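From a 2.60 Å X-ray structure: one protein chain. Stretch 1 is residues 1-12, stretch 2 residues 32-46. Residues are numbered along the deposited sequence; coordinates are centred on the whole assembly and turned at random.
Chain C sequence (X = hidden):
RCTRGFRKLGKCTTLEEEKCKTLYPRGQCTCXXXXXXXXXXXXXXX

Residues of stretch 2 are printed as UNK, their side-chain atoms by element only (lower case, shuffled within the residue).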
# COMPACT_ATOMS: atom_id res chain seq x y z
N ARG C 1 -9.96 4.96 -25.74
CA ARG C 1 -10.34 4.68 -24.36
C ARG C 1 -11.10 3.35 -24.25
O ARG C 1 -12.32 3.28 -24.45
CB ARG C 1 -11.17 5.85 -23.79
CG ARG C 1 -11.71 5.66 -22.36
CD ARG C 1 -10.84 4.76 -21.45
NE ARG C 1 -9.71 5.43 -20.80
CZ ARG C 1 -8.84 4.79 -20.01
NH1 ARG C 1 -8.98 3.49 -19.79
NH2 ARG C 1 -7.82 5.46 -19.44
N CYS C 2 -10.34 2.31 -23.91
CA CYS C 2 -10.84 0.97 -23.62
C CYS C 2 -10.91 0.82 -22.11
O CYS C 2 -9.88 0.93 -21.43
CB CYS C 2 -9.91 -0.10 -24.19
SG CYS C 2 -9.26 0.29 -25.83
N THR C 3 -12.09 0.53 -21.59
CA THR C 3 -12.27 0.64 -20.16
C THR C 3 -12.31 -0.69 -19.45
O THR C 3 -12.28 -0.71 -18.22
CB THR C 3 -13.56 1.41 -19.85
OG1 THR C 3 -14.65 0.83 -20.57
CG2 THR C 3 -13.41 2.85 -20.23
N ARG C 4 -12.37 -1.79 -20.19
CA ARG C 4 -12.40 -3.10 -19.56
C ARG C 4 -11.09 -3.35 -18.83
O ARG C 4 -10.01 -3.00 -19.32
CB ARG C 4 -12.63 -4.18 -20.60
CG ARG C 4 -13.94 -4.03 -21.34
CD ARG C 4 -14.37 -5.34 -21.95
NE ARG C 4 -15.49 -5.15 -22.86
CZ ARG C 4 -15.60 -5.74 -24.05
NH1 ARG C 4 -14.64 -6.56 -24.48
NH2 ARG C 4 -16.66 -5.50 -24.81
N GLY C 5 -11.20 -3.96 -17.66
CA GLY C 5 -10.05 -4.34 -16.88
C GLY C 5 -10.47 -4.79 -15.50
O GLY C 5 -11.64 -4.70 -15.12
N PHE C 6 -9.49 -5.27 -14.74
CA PHE C 6 -9.75 -5.67 -13.36
C PHE C 6 -8.46 -5.50 -12.56
O PHE C 6 -7.39 -5.29 -13.12
CB PHE C 6 -10.25 -7.11 -13.28
CG PHE C 6 -9.35 -8.09 -13.96
CD1 PHE C 6 -8.27 -8.65 -13.29
CD2 PHE C 6 -9.55 -8.43 -15.29
CE1 PHE C 6 -7.43 -9.56 -13.92
CE2 PHE C 6 -8.71 -9.34 -15.93
CZ PHE C 6 -7.65 -9.91 -15.24
N ARG C 7 -8.59 -5.64 -11.25
CA ARG C 7 -7.47 -5.55 -10.32
C ARG C 7 -7.50 -6.75 -9.39
O ARG C 7 -8.56 -7.28 -9.06
CB ARG C 7 -7.52 -4.26 -9.53
CG ARG C 7 -6.31 -4.03 -8.63
CD ARG C 7 -6.42 -2.72 -7.94
NE ARG C 7 -6.42 -1.64 -8.91
CZ ARG C 7 -5.36 -1.28 -9.63
NH1 ARG C 7 -4.20 -1.88 -9.47
NH2 ARG C 7 -5.46 -0.29 -10.51
N LYS C 8 -6.31 -7.17 -8.96
CA LYS C 8 -6.14 -8.35 -8.11
C LYS C 8 -5.03 -8.13 -7.07
O LYS C 8 -4.12 -7.31 -7.26
CB LYS C 8 -5.77 -9.59 -8.93
CG LYS C 8 -6.91 -10.33 -9.52
CD LYS C 8 -6.37 -11.56 -10.22
CE LYS C 8 -7.42 -12.22 -11.10
NZ LYS C 8 -6.81 -13.31 -11.91
N LEU C 9 -5.11 -8.90 -6.00
CA LEU C 9 -4.01 -8.99 -5.05
C LEU C 9 -2.80 -9.68 -5.67
O LEU C 9 -2.94 -10.65 -6.41
CB LEU C 9 -4.42 -9.78 -3.81
CG LEU C 9 -4.63 -9.01 -2.52
CD1 LEU C 9 -5.67 -7.94 -2.71
CD2 LEU C 9 -5.06 -10.04 -1.48
N GLY C 10 -1.62 -9.18 -5.36
CA GLY C 10 -0.43 -9.89 -5.74
C GLY C 10 0.23 -9.27 -6.94
O GLY C 10 -0.17 -8.22 -7.46
N LYS C 11 1.29 -9.94 -7.38
CA LYS C 11 2.10 -9.44 -8.48
C LYS C 11 1.65 -10.02 -9.83
O LYS C 11 1.03 -11.08 -9.91
CB LYS C 11 3.57 -9.76 -8.23
CG LYS C 11 4.28 -8.62 -7.53
CD LYS C 11 5.57 -9.07 -6.94
CE LYS C 11 6.68 -8.16 -7.43
NZ LYS C 11 6.69 -8.06 -8.91
N CYS C 12 1.97 -9.28 -10.89
CA CYS C 12 1.76 -9.78 -12.24
C CYS C 12 2.55 -11.06 -12.48
O CYS C 12 3.71 -11.18 -12.08
CB CYS C 12 2.21 -8.73 -13.27
SG CYS C 12 0.96 -7.45 -13.63
N UNK C 32 -0.14 -4.64 -15.32
CA UNK C 32 0.66 -3.59 -14.68
C UNK C 32 0.71 -3.84 -13.17
O UNK C 32 -0.34 -3.86 -12.52
c UNK C 32 0.06 -2.21 -14.94
o UNK C 32 0.03 -1.91 -16.32
N UNK C 33 1.91 -4.04 -12.63
CA UNK C 33 2.09 -4.11 -11.18
C UNK C 33 1.82 -2.73 -10.58
O UNK C 33 2.13 -1.70 -11.18
o UNK C 33 2.89 -6.86 -10.45
c UNK C 33 3.74 -6.06 -10.91
o UNK C 33 4.79 -6.44 -11.46
c UNK C 33 3.52 -4.55 -10.82
N UNK C 34 1.29 -2.72 -9.36
CA UNK C 34 0.80 -1.47 -8.78
C UNK C 34 1.14 -1.42 -7.30
O UNK C 34 1.79 -2.31 -6.76
c UNK C 34 -0.71 -1.33 -9.03
o UNK C 34 -1.18 -0.09 -8.52
N UNK C 35 0.66 -0.38 -6.62
CA UNK C 35 0.93 -0.19 -5.20
C UNK C 35 0.00 -1.03 -4.34
O UNK C 35 -1.04 -1.51 -4.79
c UNK C 35 -0.44 1.96 -5.32
c UNK C 35 -0.55 3.34 -4.75
c UNK C 35 0.79 1.28 -4.80
n UNK C 35 1.00 4.21 -6.70
c UNK C 35 0.52 4.34 -5.28
N UNK C 36 0.39 -1.16 -3.06
CA UNK C 36 -0.34 -1.93 -2.05
C UNK C 36 -0.45 -3.41 -2.40
O UNK C 36 -1.40 -4.08 -1.99
s UNK C 36 -3.13 0.70 -0.62
c UNK C 36 -3.06 2.36 -1.18
c UNK C 36 -1.78 0.14 -1.58
c UNK C 36 -1.75 -1.36 -1.79
N UNK C 37 0.54 -3.93 -3.14
CA UNK C 37 0.54 -5.33 -3.58
C UNK C 37 -0.71 -5.69 -4.39
O UNK C 37 -1.36 -6.71 -4.15
c UNK C 37 0.72 -6.28 -2.39
o UNK C 37 1.87 -7.91 -3.75
n UNK C 37 0.48 -8.69 -2.17
c UNK C 37 1.08 -7.70 -2.82
N UNK C 38 -1.04 -4.86 -5.38
CA UNK C 38 -2.06 -5.20 -6.37
C UNK C 38 -1.48 -5.07 -7.77
O UNK C 38 -0.49 -4.37 -7.99
o UNK C 38 -3.05 -2.97 -6.68
c UNK C 38 -3.92 -4.33 -4.88
c UNK C 38 -3.34 -4.32 -6.27
N UNK C 39 -2.10 -5.78 -8.72
CA UNK C 39 -1.83 -5.59 -10.14
C UNK C 39 -3.16 -5.45 -10.90
O UNK C 39 -4.23 -5.80 -10.39
n UNK C 39 -1.85 -8.87 -9.59
n UNK C 39 -2.87 -9.90 -11.16
c UNK C 39 -2.54 -9.95 -9.89
c UNK C 39 -1.73 -8.07 -10.71
c UNK C 39 -2.38 -8.73 -11.70
c UNK C 39 -1.01 -6.76 -10.71
N UNK C 40 -3.08 -4.93 -12.13
CA UNK C 40 -4.26 -4.76 -12.96
C UNK C 40 -4.02 -5.22 -14.40
O UNK C 40 -2.91 -5.14 -14.93
c UNK C 40 -4.73 -3.29 -12.98
o UNK C 40 -3.74 -2.43 -13.54
N UNK C 41 -5.10 -5.69 -15.02
CA UNK C 41 -5.16 -5.96 -16.46
C UNK C 41 -5.89 -4.81 -17.15
O UNK C 41 -7.06 -4.54 -16.85
c UNK C 41 -5.88 -7.28 -16.72
s UNK C 41 -4.82 -8.75 -16.59
N UNK C 42 -5.21 -4.12 -18.05
CA UNK C 42 -5.83 -3.01 -18.78
C UNK C 42 -5.41 -3.07 -20.24
O UNK C 42 -4.42 -3.72 -20.60
o UNK C 42 -6.64 -1.14 -16.18
o UNK C 42 -4.65 -2.05 -15.99
c UNK C 42 -5.59 -1.60 -16.68
c UNK C 42 -5.45 -1.64 -18.19
N UNK C 43 -6.14 -2.35 -21.08
CA UNK C 43 -5.92 -2.39 -22.52
C UNK C 43 -5.70 -0.99 -23.04
O UNK C 43 -6.55 -0.11 -22.86
s UNK C 43 -7.37 -4.76 -22.59
c UNK C 43 -7.09 -3.07 -23.22
N UNK C 44 -4.56 -0.79 -23.69
CA UNK C 44 -4.21 0.44 -24.38
C UNK C 44 -4.81 0.53 -25.79
O UNK C 44 -4.83 1.61 -26.37
c UNK C 44 -2.07 1.64 -25.23
c UNK C 44 -0.33 -0.11 -25.75
c UNK C 44 -2.68 0.55 -24.41
n UNK C 44 1.09 -0.33 -26.18
c UNK C 44 -0.59 1.37 -25.42
N UNK C 45 -5.31 -0.58 -26.33
CA UNK C 45 -5.94 -0.63 -27.64
C UNK C 45 -7.07 -1.64 -27.57
O UNK C 45 -6.99 -2.58 -26.77
c UNK C 45 -4.96 -1.07 -28.74
o UNK C 45 -3.81 -0.26 -28.79
N UNK C 46 -8.10 -1.46 -28.40
CA UNK C 46 -9.17 -2.46 -28.45
C UNK C 46 -9.99 -2.41 -29.75
O UNK C 46 -10.16 -1.36 -30.35
s UNK C 46 -10.68 -0.59 -27.06
c UNK C 46 -10.12 -2.29 -27.25
O HOH W 1 -8.60 -1.31 -20.50
O HOH W 2 5.62 -9.17 -11.54

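Position 32 carries one carbon and then one oxygen, pointing away from stretch 1: Ser 32. Its backbone does the work, since its N and O pair with O and N of position 40.

Position 33 has two carbons, the second bearing two oxygens, one of them 2.6 Å from Cys 12 N: a carboxylate, Asp 33. OD1 accepts that straight hydrogen bond, and OD2 forms a salt bridge with Lys 11 NZ at 3.6 Å. A short acid reaches both the backbone and the lysine of the loop; water 2 donates to OD2 and Cys 12 O and accepts a weak bond from Lys 11 NZ.

Position 34 has a carbon and an oxygen, its small CB 3.6 Å from Arg 7 NH1: Ser 34. Position 35 is a row of four carbons ending in nitrogen, Lys 35, which points away and makes no contact with stretch 1. Position 36 has two carbons, sulfur and a carbon, unbranched: Met 36, buried but out of reach of stretch 1.

At position 37 the second carbon bears one oxygen and one nitrogen, an amide, and the backbone O receives Gly 10 N at 2.8 Å: Asn 37. Its phi and psi are both positive, a conformation asparagine tolerates well.

Position 38 branches at its first carbon into oxygen and carbon, the oxygen 3.2 Å from Arg 7 NH1: Thr 38. OG1 accepts from that nitrogen while donating to Lys 35 O.

Position 39 bears a five-membered ring of three carbons and two nitrogens, one nitrogen 2.8 Å from Gly 10 O: His 39. ND1 donates to that oxygen, near the ring plane, while Cys 12 CA lies over one face. The backbone pairs with Lys 8 in both directions, N to O and O to N, each at 2.9 Å.

Position 40 has one carbon and one oxygen, its CB over one face of the Arg 7 guanidinium, 3.8 Å from NH1: Ser 40. A side chain this small leaves room for the arginine.

Position 41 has a carbon packed over the face of the Phe 6 ring and a sulfur 3.3 Å from Phe 6 CZ: Cys 41. The sulfur is also bonded covalently elsewhere in the structure.

Position 42 ends in a carboxylate on its second carbon: Asp 42. Its OD2 accepts from Ser 40 OG at 2.6 Å, a bond within the strand.

Position 43 has a carbon and a sulfur, its CB 4.2 Å from Cys 2 CB: Cys 43. Water 1 links its N to Cys 2 O and Arg 4 O. Position 44, four carbons and a nitrogen, is Lys 44, whose charged side chain points away from stretch 1, suiting its exposed place. Position 45 has a carbon and an oxygen, also pointing away, while its backbone C lies 3.4 Å from Cys 2 SG: Ser 45, its OG bonded elsewhere in the structure. Position 46 has a carbon and a sulfur, the sulfur 2.1 Å from Cys 2 SG, a disulfide: Cys 46.

The contact is an antiparallel pairing of strands. Phe 6 and Lys 8 share one face with Cys 41 and His 39, Arg 7 and Ser 40 the other. Backbone bonds set the register, Asp 33 and His 39 secure the loop after it, and the disulfide fastens the opposite end.

Stretch 2 32-46: SDSKMNTHSCDCKSC
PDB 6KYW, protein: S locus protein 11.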